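Local coordinates for protein DyP-type peroxidase (Pleurotus ostreatus PC15, PDB 6FSK) that is a heme peroxidase of the dye-decolorizing type, probably using hydrogen peroxide to oxidise dyes and, at a non-canonical site, manganese(II), at residues A277-R282 against F427-G432; F187-G192 against P250-F255; T20-F25 against K148-I153. The protein carries 1 engineered substitution. All blocks are in the same frame, centred on the assembly; numbering follows the deposited sequence.

How the contacts relate
Contacts 1 and 2 belong to one heme-binding region: their centres are about 10 Å apart and both touch the cofactor. Contact 1 covers the face on which the axial ligand His329 binds, whereas contact 2 follows the porphyrin rim to a propionate. They also meet directly, because the engineered Tyr189 puts CE2 3.8 Å from Val280 CG2, and Phe255 CE2 lies 3.7 Å from Ile279 CD1. The two helices involved, 249-258 and 268-280, follow each other in the chain. Contact 3, centred about 33 Å from contact 1 and about 29 Å from contact 2, touches neither; it packs helix 144-156 on strand 20-28 in the ferredoxin-like part of the protein.

Contact 1: A277-R282 against F427-G432; sequences ARIVGR and FDAIIG. With HEM (protoporphyrin IX containing Fe), chain C.
Ile430 and Val280, whose methyls face each other across this contact, also reach the flat porphyrin from one side, together with Ile431. Ile431 lies over that face, with CG2 3.4 Å from heme CHC and CD1 above pyrrole C; Ile430 CG2 sits over pyrrole B, 3.9 Å from heme C2B. At the rim, Val280 CG1 sits above the ring methyl CMA, 4.0 Å away, on the same side. Further out, the extended chain of Arg282 runs beside a propionate and sets NE 3.7 Å from heme CBA, its guanidinium turned obliquely to that carbon.

The direct contact between segments is wholly aliphatic. Ile279 directs CG2 at Ile430 CD1, 3.7 Å away, and touches Ala429 CB with the same methyl at 3.9 Å. A chi1 of -81° puts CG1 of Ile279 beside the backbone N and CG2 anti to it, and CG2 is the branch that meets 427-432. A water bridges the backbones, donating to Ile279 O and accepting from Ala429 N. Helix 268-280 ends here, and Gly281 leaves helical geometry with positive phi.

The carboxylate of Asp428 organises the loop as an Asx turn. OD1 accepts from two backbone amides: Ile430 N at 2.8 Å, nearly in line with the C-O bond, and Ile431 N at 2.9 Å. The second bond is straight at its hydrogen (171°) but arrives 53° out of the carboxylate plane. OD2 is hydrogen-bonded to His329 ND1. Asp428 is thus a second-shell residue of the iron, and the two amides probably help to fix its carboxylate against His329. This is part of the proximal heme pocket, where an acidic residue hydrogen-bonds the axial histidine, as in other DyP-type peroxidases.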
# COMPACT_ATOMS: atom_id res chain seq x y z
N ALA A 277 6.47 -18.78 -0.14
CA ALA A 277 7.60 -17.89 0.16
C ALA A 277 8.21 -17.31 -1.08
O ALA A 277 8.60 -16.14 -1.15
CB ALA A 277 8.66 -18.62 0.99
N ARG A 278 8.29 -18.14 -2.12
CA ARG A 278 8.89 -17.74 -3.41
C ARG A 278 7.97 -16.81 -4.21
O ARG A 278 8.48 -15.92 -4.91
CB ARG A 278 9.39 -18.96 -4.17
CG ARG A 278 10.58 -19.62 -3.51
CD ARG A 278 11.10 -20.80 -4.24
NE ARG A 278 11.54 -20.50 -5.65
CZ ARG A 278 12.79 -20.16 -6.02
NH1 ARG A 278 13.74 -19.89 -5.09
NH2 ARG A 278 13.13 -20.04 -7.30
N ILE A 279 6.67 -16.93 -4.04
CA ILE A 279 5.73 -16.04 -4.69
C ILE A 279 5.79 -14.65 -3.99
O ILE A 279 5.61 -13.64 -4.65
CB ILE A 279 4.29 -16.61 -4.61
CG1 ILE A 279 4.22 -17.66 -5.76
CG2 ILE A 279 3.24 -15.50 -4.67
CD1 ILE A 279 2.97 -18.48 -5.65
N VAL A 280 5.99 -14.62 -2.68
CA VAL A 280 6.00 -13.33 -1.96
C VAL A 280 7.36 -12.70 -1.99
O VAL A 280 7.52 -11.48 -2.18
CB VAL A 280 5.54 -13.56 -0.52
CG1 VAL A 280 5.69 -12.26 0.29
CG2 VAL A 280 4.10 -14.01 -0.52
N GLY A 281 8.40 -13.50 -1.83
CA GLY A 281 9.78 -13.03 -1.58
C GLY A 281 10.23 -13.11 -0.14
O GLY A 281 11.41 -12.80 0.12
N ARG A 282 9.32 -13.55 0.73
CA ARG A 282 9.60 -13.79 2.14
C ARG A 282 8.84 -14.95 2.61
O ARG A 282 7.73 -15.18 2.12
CB ARG A 282 9.25 -12.55 3.02
CG ARG A 282 9.97 -11.25 2.74
CD ARG A 282 9.53 -10.13 3.64
NE ARG A 282 10.22 -8.91 3.32
CZ ARG A 282 11.43 -8.55 3.80
NH1 ARG A 282 12.04 -9.23 4.76
NH2 ARG A 282 11.97 -7.46 3.39
N PHE A 427 3.48 -12.73 -14.12
CA PHE A 427 2.78 -11.80 -13.25
C PHE A 427 3.24 -11.91 -11.79
O PHE A 427 3.57 -12.99 -11.28
CB PHE A 427 1.22 -12.03 -13.29
CG PHE A 427 0.60 -11.57 -14.57
CD1 PHE A 427 0.73 -12.32 -15.70
CD2 PHE A 427 -0.02 -10.37 -14.66
CE1 PHE A 427 0.19 -11.90 -16.92
CE2 PHE A 427 -0.55 -9.92 -15.87
CZ PHE A 427 -0.44 -10.71 -17.00
N ASP A 428 3.14 -10.77 -11.10
CA ASP A 428 3.13 -10.76 -9.65
C ASP A 428 1.88 -11.56 -9.26
O ASP A 428 0.75 -11.25 -9.71
CB ASP A 428 3.00 -9.33 -9.20
CG ASP A 428 2.92 -9.18 -7.72
OD1 ASP A 428 2.14 -9.91 -7.02
OD2 ASP A 428 3.61 -8.24 -7.17
N ALA A 429 2.05 -12.67 -8.54
CA ALA A 429 0.91 -13.55 -8.27
C ALA A 429 0.09 -13.10 -7.11
O ALA A 429 -0.98 -13.65 -6.84
CB ALA A 429 1.41 -14.98 -8.05
N ILE A 430 0.51 -12.08 -6.43
CA ILE A 430 -0.31 -11.53 -5.34
C ILE A 430 -1.23 -10.43 -5.89
O ILE A 430 -2.42 -10.46 -5.71
CB ILE A 430 0.57 -10.99 -4.18
CG1 ILE A 430 1.48 -12.07 -3.67
CG2 ILE A 430 -0.28 -10.37 -3.10
CD1 ILE A 430 0.80 -13.24 -3.02
N ILE A 431 -0.67 -9.47 -6.58
CA ILE A 431 -1.41 -8.30 -7.06
C ILE A 431 -1.47 -8.10 -8.57
O ILE A 431 -2.17 -7.23 -9.04
CB ILE A 431 -0.90 -6.95 -6.43
CG1 ILE A 431 0.56 -6.66 -6.84
CG2 ILE A 431 -0.97 -6.95 -4.94
CD1 ILE A 431 1.01 -5.25 -6.73
N GLY A 432 -0.70 -8.88 -9.33
CA GLY A 432 -0.70 -8.62 -10.81
C GLY A 432 -2.04 -8.87 -11.45
O GLY A 432 -2.70 -9.90 -11.10
CHA HEM C . 5.70 -5.70 0.37
CHB HEM C . 1.68 -8.30 0.87
CHC HEM C . -0.60 -5.24 -2.06
CHD HEM C . 3.51 -2.79 -2.82
C1A HEM C . 4.82 -6.69 0.80
C2A HEM C . 5.13 -7.76 1.70
C3A HEM C . 4.00 -8.46 1.88
C4A HEM C . 3.02 -7.87 1.02
CMA HEM C . 3.85 -9.70 2.69
CAA HEM C . 6.50 -8.03 2.29
CBA HEM C . 6.82 -7.42 3.65
CGA HEM C . 6.98 -5.93 3.60
O1A HEM C . 8.00 -5.42 3.14
O2A HEM C . 6.04 -5.23 4.07
C1B HEM C . 0.66 -7.72 0.11
C2B HEM C . -0.67 -8.12 0.05
C3B HEM C . -1.36 -7.26 -0.74
C4B HEM C . -0.35 -6.30 -1.21
CMB HEM C . -1.25 -9.34 0.72
CAB HEM C . -2.77 -7.19 -1.19
CBB HEM C . -3.76 -7.76 -0.53
C1C HEM C . 0.27 -4.35 -2.62
C2C HEM C . 0.03 -3.36 -3.59
C3C HEM C . 1.18 -2.67 -3.84
C4C HEM C . 2.17 -3.21 -2.94
CMC HEM C . -1.31 -3.10 -4.20
CAC HEM C . 1.53 -1.60 -4.82
CBC HEM C . 0.89 -1.42 -5.99
C1D HEM C . 4.43 -3.37 -1.94
C2D HEM C . 5.77 -2.75 -1.74
C3D HEM C . 6.37 -3.57 -0.79
C4D HEM C . 5.42 -4.64 -0.53
CMD HEM C . 6.33 -1.53 -2.36
CAD HEM C . 7.78 -3.48 -0.23
CBD HEM C . 8.80 -4.15 -1.10
CGD HEM C . 10.20 -3.93 -0.58
O1D HEM C . 10.87 -4.98 -0.47
O2D HEM C . 10.56 -2.82 -0.22
NA HEM C . 3.53 -6.82 0.28
NB HEM C . 0.87 -6.67 -0.72
NC HEM C . 1.65 -4.32 -2.33
ND HEM C . 4.31 -4.51 -1.26
FE HEM C . 2.63 -5.63 -1.06
O HOH W 1 4.54 -13.17 -7.27

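Contact 2: F187-G192 against P250-F255; sequences FGYLDG and PEFDDF. Engineered in segment 187-192: Tyr189 (natural residue Phe). With HEM (protoporphyrin IX containing Fe), chain C.
Phe187 and Phe252 mark the closest backbone approach, 7.5 Å between their CA atoms, where an irregular loop passes helix 249-258. The loop turns at Gly188 and Gly192, both with positive phi, whereas 250-255 is regular helix.

Both phenylalanines direct their CB atoms at the opposing segment. Their rings lie obliquely, with centroids 4.5 Å apart and planes at 33°; Phe187 CG stands over one face of the Phe252 ring, displaced toward its rim. Phe187 CE1 also packs on Phe252 CB at 3.8 Å. Having CG anti to the backbone N (chi1 178°) carries the Phe252 ring toward the loop, where its CE2 meets the edge of Tyr189, an engineered residue, 4.1 Å from CE1. Phe461 adds an edge-to-face partner for Phe252. On the cofactor side, Phe187 CD2 lies 4.1 Å from the heme methyl CMB, and Tyr189 CB 3.6 Å from CMA. With an alanine at Phe187, the covered face of Phe252 would probably lose its aromatic partner and a gap would open between helix and heme methyl.

The direct contact is apolar and aromatic. At the far end of the loop, by contrast, Gly192 N donates to heme O2A at 2.8 Å in a bent bond (136°), and Asp191 forms a salt bridge with Arg355, which implies a polar hold near the propionate.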
# COMPACT_ATOMS: atom_id res chain seq x y z
N PHE A 187 -3.04 -13.65 4.12
CA PHE A 187 -2.41 -14.84 3.58
C PHE A 187 -1.42 -15.46 4.54
O PHE A 187 -1.03 -16.62 4.33
CB PHE A 187 -1.74 -14.68 2.21
CG PHE A 187 -2.65 -14.26 1.08
CD1 PHE A 187 -3.86 -14.86 0.80
CD2 PHE A 187 -2.25 -13.24 0.24
CE1 PHE A 187 -4.64 -14.42 -0.27
CE2 PHE A 187 -3.03 -12.77 -0.80
CZ PHE A 187 -4.29 -13.33 -1.03
N GLY A 188 -0.97 -14.75 5.58
CA GLY A 188 -0.10 -15.26 6.59
C GLY A 188 1.25 -14.67 6.66
O GLY A 188 2.00 -15.01 7.62
N TYR A 189 1.56 -13.64 5.85
CA TYR A 189 2.96 -13.15 5.70
C TYR A 189 3.10 -11.89 6.52
O TYR A 189 2.27 -10.98 6.47
CB TYR A 189 3.27 -12.87 4.23
CG TYR A 189 3.34 -14.17 3.48
CD1 TYR A 189 2.19 -14.76 3.02
CD2 TYR A 189 4.54 -14.81 3.21
CE1 TYR A 189 2.16 -16.03 2.45
CE2 TYR A 189 4.55 -16.06 2.63
CZ TYR A 189 3.37 -16.67 2.24
OH TYR A 189 3.28 -17.94 1.62
N LEU A 190 4.17 -11.75 7.31
CA LEU A 190 4.45 -10.51 8.04
C LEU A 190 4.55 -9.36 7.05
O LEU A 190 5.18 -9.45 6.03
CB LEU A 190 5.75 -10.65 8.84
CG LEU A 190 6.22 -9.40 9.60
CD1 LEU A 190 5.14 -9.16 10.66
CD2 LEU A 190 7.57 -9.66 10.28
N ASP A 191 3.82 -8.27 7.32
CA ASP A 191 3.67 -7.12 6.42
C ASP A 191 4.14 -5.90 7.18
O ASP A 191 4.12 -5.85 8.40
CB ASP A 191 2.16 -6.99 6.11
CG ASP A 191 1.84 -6.11 4.87
OD1 ASP A 191 2.71 -5.80 4.04
OD2 ASP A 191 0.65 -5.70 4.77
N GLY A 192 4.62 -4.93 6.44
CA GLY A 192 5.10 -3.70 7.06
C GLY A 192 6.58 -3.60 7.32
O GLY A 192 6.98 -2.81 8.15
N PRO A 250 -8.48 -19.20 1.68
CA PRO A 250 -8.56 -20.65 1.43
C PRO A 250 -8.13 -21.04 0.01
O PRO A 250 -7.46 -22.07 -0.21
CB PRO A 250 -10.05 -21.01 1.67
CG PRO A 250 -10.52 -19.89 2.59
CD PRO A 250 -9.74 -18.64 2.17
N GLU A 251 -8.48 -20.20 -0.96
CA GLU A 251 -8.14 -20.40 -2.36
C GLU A 251 -6.65 -20.34 -2.56
O GLU A 251 -6.06 -21.18 -3.24
CB GLU A 251 -8.87 -19.38 -3.26
CG GLU A 251 -10.37 -19.56 -3.33
CD GLU A 251 -11.18 -18.89 -2.22
OE1 GLU A 251 -10.63 -18.42 -1.21
OE2 GLU A 251 -12.44 -18.93 -2.38
N PHE A 252 -6.00 -19.39 -1.97
CA PHE A 252 -4.54 -19.30 -2.03
C PHE A 252 -3.90 -20.51 -1.36
O PHE A 252 -2.93 -21.14 -1.94
CB PHE A 252 -4.09 -17.97 -1.43
CG PHE A 252 -2.61 -17.74 -1.39
CD1 PHE A 252 -1.94 -17.37 -2.54
CD2 PHE A 252 -1.91 -17.94 -0.20
CE1 PHE A 252 -0.55 -17.16 -2.47
CE2 PHE A 252 -0.58 -17.69 -0.15
CZ PHE A 252 0.04 -17.27 -1.26
N ASP A 253 -4.38 -20.88 -0.20
CA ASP A 253 -3.84 -22.04 0.51
C ASP A 253 -4.02 -23.33 -0.35
O ASP A 253 -3.09 -24.11 -0.45
CB ASP A 253 -4.50 -22.25 1.84
CG ASP A 253 -4.13 -21.22 2.90
OD1 ASP A 253 -3.18 -20.48 2.81
OD2 ASP A 253 -4.94 -21.21 3.87
N ASP A 254 -5.15 -23.49 -0.96
CA ASP A 254 -5.44 -24.64 -1.92
C ASP A 254 -4.47 -24.65 -3.12
O ASP A 254 -3.82 -25.69 -3.45
CB ASP A 254 -6.91 -24.56 -2.29
CG ASP A 254 -7.38 -25.62 -3.22
OD1 ASP A 254 -6.70 -26.68 -3.40
OD2 ASP A 254 -8.47 -25.46 -3.79
N PHE A 255 -4.29 -23.47 -3.74
CA PHE A 255 -3.27 -23.30 -4.75
C PHE A 255 -1.92 -23.82 -4.33
O PHE A 255 -1.28 -24.59 -5.03
CB PHE A 255 -3.21 -21.83 -5.15
CG PHE A 255 -2.12 -21.55 -6.11
CD1 PHE A 255 -2.21 -22.03 -7.40
CD2 PHE A 255 -0.98 -20.89 -5.70
CE1 PHE A 255 -1.19 -21.78 -8.32
CE2 PHE A 255 0.08 -20.64 -6.64
CZ PHE A 255 -0.07 -21.08 -7.91
CHA HEM C . 5.70 -5.70 0.37
CHB HEM C . 1.68 -8.30 0.87
CHC HEM C . -0.60 -5.24 -2.06
CHD HEM C . 3.51 -2.79 -2.82
C1A HEM C . 4.82 -6.69 0.80
C2A HEM C . 5.13 -7.76 1.70
C3A HEM C . 4.00 -8.46 1.88
C4A HEM C . 3.02 -7.87 1.02
CMA HEM C . 3.85 -9.70 2.69
CAA HEM C . 6.50 -8.03 2.29
CBA HEM C . 6.82 -7.42 3.65
CGA HEM C . 6.98 -5.93 3.60
O1A HEM C . 8.00 -5.42 3.14
O2A HEM C . 6.04 -5.23 4.07
C1B HEM C . 0.66 -7.72 0.11
C2B HEM C . -0.67 -8.12 0.05
C3B HEM C . -1.36 -7.26 -0.74
C4B HEM C . -0.35 -6.30 -1.21
CMB HEM C . -1.25 -9.34 0.72
CAB HEM C . -2.77 -7.19 -1.19
CBB HEM C . -3.76 -7.76 -0.53
C1C HEM C . 0.27 -4.35 -2.62
C2C HEM C . 0.03 -3.36 -3.59
C3C HEM C . 1.18 -2.67 -3.84
C4C HEM C . 2.17 -3.21 -2.94
CMC HEM C . -1.31 -3.10 -4.20
CAC HEM C . 1.53 -1.60 -4.82
CBC HEM C . 0.89 -1.42 -5.99
C1D HEM C . 4.43 -3.37 -1.94
C2D HEM C . 5.77 -2.75 -1.74
C3D HEM C . 6.37 -3.57 -0.79
C4D HEM C . 5.42 -4.64 -0.53
CMD HEM C . 6.33 -1.53 -2.36
CAD HEM C . 7.78 -3.48 -0.23
CBD HEM C . 8.80 -4.15 -1.10
CGD HEM C . 10.20 -3.93 -0.58
O1D HEM C . 10.87 -4.98 -0.47
O2D HEM C . 10.56 -2.82 -0.22
NA HEM C . 3.53 -6.82 0.28
NB HEM C . 0.87 -6.67 -0.72
NC HEM C . 1.65 -4.32 -2.33
ND HEM C . 4.31 -4.51 -1.26
FE HEM C . 2.63 -5.63 -1.06
O HOH W 2 -2.49 -19.12 4.72

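Contact 3: T20-F25 against K148-I153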
# COMPACT_ATOMS: atom_id res chain seq x y z
N THR A 20 -7.00 -0.63 15.26
CA THR A 20 -8.22 -0.52 14.47
C THR A 20 -8.27 0.85 13.82
O THR A 20 -7.65 1.81 14.29
CB THR A 20 -9.48 -0.85 15.26
OG1 THR A 20 -10.64 -0.91 14.43
CG2 THR A 20 -9.70 0.16 16.39
N GLU A 21 -8.93 0.92 12.70
CA GLU A 21 -9.00 2.15 11.91
C GLU A 21 -10.28 2.20 11.13
O GLU A 21 -10.62 1.23 10.46
CB GLU A 21 -7.75 2.27 10.98
CG GLU A 21 -7.59 3.59 10.27
CD GLU A 21 -6.25 3.69 9.55
OE1 GLU A 21 -5.77 2.64 9.13
OE2 GLU A 21 -5.75 4.86 9.41
N THR A 22 -10.95 3.35 11.12
CA THR A 22 -12.09 3.58 10.28
C THR A 22 -11.81 4.66 9.24
O THR A 22 -11.35 5.75 9.57
CB THR A 22 -13.31 3.92 11.11
OG1 THR A 22 -13.65 2.77 11.90
CG2 THR A 22 -14.48 4.29 10.23
N TYR A 23 -12.17 4.34 7.99
CA TYR A 23 -12.11 5.25 6.87
C TYR A 23 -13.54 5.70 6.53
O TYR A 23 -14.36 4.84 6.14
CB TYR A 23 -11.40 4.70 5.66
CG TYR A 23 -9.94 4.41 5.83
CD1 TYR A 23 -9.51 3.21 6.34
CD2 TYR A 23 -8.98 5.37 5.43
CE1 TYR A 23 -8.15 2.91 6.49
CE2 TYR A 23 -7.63 5.13 5.60
CZ TYR A 23 -7.22 3.90 6.12
OH TYR A 23 -5.82 3.69 6.23
N PHE A 24 -13.81 6.98 6.73
CA PHE A 24 -15.12 7.57 6.50
C PHE A 24 -15.09 8.39 5.20
O PHE A 24 -14.47 9.48 5.10
CB PHE A 24 -15.51 8.43 7.70
CG PHE A 24 -16.82 9.13 7.59
CD1 PHE A 24 -17.97 8.39 7.95
CD2 PHE A 24 -16.94 10.45 7.11
CE1 PHE A 24 -19.24 9.03 7.87
CE2 PHE A 24 -18.23 11.08 7.02
CZ PHE A 24 -19.33 10.35 7.39
N PHE A 25 -15.74 7.87 4.16
CA PHE A 25 -15.74 8.48 2.83
C PHE A 25 -16.97 9.37 2.65
O PHE A 25 -18.08 8.95 2.95
CB PHE A 25 -15.70 7.42 1.74
CG PHE A 25 -14.51 6.51 1.83
CD1 PHE A 25 -13.33 6.92 1.26
CD2 PHE A 25 -14.56 5.27 2.41
CE1 PHE A 25 -12.18 6.09 1.30
CE2 PHE A 25 -13.41 4.46 2.48
CZ PHE A 25 -12.24 4.89 1.95
N LYS A 148 -15.64 7.19 19.35
CA LYS A 148 -15.80 8.44 20.09
C LYS A 148 -15.21 9.62 19.35
O LYS A 148 -15.86 10.69 19.24
CB LYS A 148 -15.18 8.29 21.49
CG LYS A 148 -15.17 9.58 22.32
CD LYS A 148 -14.51 9.35 23.67
CE LYS A 148 -14.72 10.57 24.55
NZ LYS A 148 -14.01 10.40 25.86
N LYS A 149 -14.00 9.46 18.81
CA LYS A 149 -13.39 10.52 18.05
C LYS A 149 -14.13 10.74 16.73
O LYS A 149 -14.37 11.87 16.33
CB LYS A 149 -11.90 10.22 17.81
CG LYS A 149 -11.20 11.28 16.98
CD LYS A 149 -11.24 12.70 17.57
CE LYS A 149 -10.52 12.68 18.86
NZ LYS A 149 -10.26 14.13 19.28
N LEU A 150 -14.48 9.68 15.99
CA LEU A 150 -15.22 9.89 14.78
C LEU A 150 -16.57 10.59 15.01
O LEU A 150 -16.98 11.44 14.21
CB LEU A 150 -15.32 8.56 13.99
CG LEU A 150 -15.96 8.64 12.62
CD1 LEU A 150 -15.28 9.61 11.69
CD2 LEU A 150 -15.89 7.23 12.03
N ASP A 151 -17.30 10.22 16.08
CA ASP A 151 -18.60 10.91 16.38
C ASP A 151 -18.37 12.40 16.63
O ASP A 151 -19.16 13.20 16.20
CB ASP A 151 -19.22 10.30 17.63
CG ASP A 151 -19.84 8.98 17.37
OD1 ASP A 151 -19.88 8.56 16.20
OD2 ASP A 151 -20.29 8.34 18.35
N GLU A 152 -17.28 12.76 17.30
CA GLU A 152 -16.95 14.15 17.52
C GLU A 152 -16.71 14.89 16.21
O GLU A 152 -17.21 16.02 15.96
CB GLU A 152 -15.76 14.18 18.46
CG GLU A 152 -15.30 15.52 18.92
CD GLU A 152 -14.13 15.40 19.88
OE1 GLU A 152 -13.46 14.31 19.95
OE2 GLU A 152 -13.84 16.47 20.49
N ILE A 153 -16.03 14.25 15.27
CA ILE A 153 -15.81 14.86 13.99
C ILE A 153 -17.07 14.95 13.18
O ILE A 153 -17.35 15.97 12.58
CB ILE A 153 -14.69 14.10 13.16
CG1 ILE A 153 -13.39 14.02 13.95
CG2 ILE A 153 -14.40 14.73 11.82
CD1 ILE A 153 -12.87 15.38 14.39
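Leu150 fits between Thr22 and Phe24, two residues apart on one face of strand 20-28, and is the one residue of 148-153 that touches 20-25. The tight point is methyl against methyl: Leu150 CD2 lies 3.7 Å from Thr22 CG2, and the side chains cross at about a right angle. In Thr22, chi1 of -65° puts OG1 beside the backbone N and leaves CG2 anti to it, facing the leucine. The other branch fits less closely, with Leu150 CD1 4.2 Å from Phe24 CB and oblique to the phenylalanine ring.

Helix 144-156 is the connection of a beta-alpha-beta crossover: it links the parallel strands 134-140 and 166-175 across the antiparallel strand 20-28 between them, a ferredoxin-like topology consistent with the dimeric alpha+beta barrel family. CA atoms of Thr22 and Leu150 are 8.4 Å apart, so side chains alone bridge helix and strand. Val146 and Lys154 extend the helix surface toward Thr22 and Phe24.

Away from the strand, Lys148 and Asp151 are exposed. Lys149 is instead buried against His44 and Met72; its NZ forms a salt bridge with Glu152 OE1 at 3.3 Å, whose hydrogen bond is weak, and a weak hydrogen bond also joins Glu152 OE2 and His44 NE2.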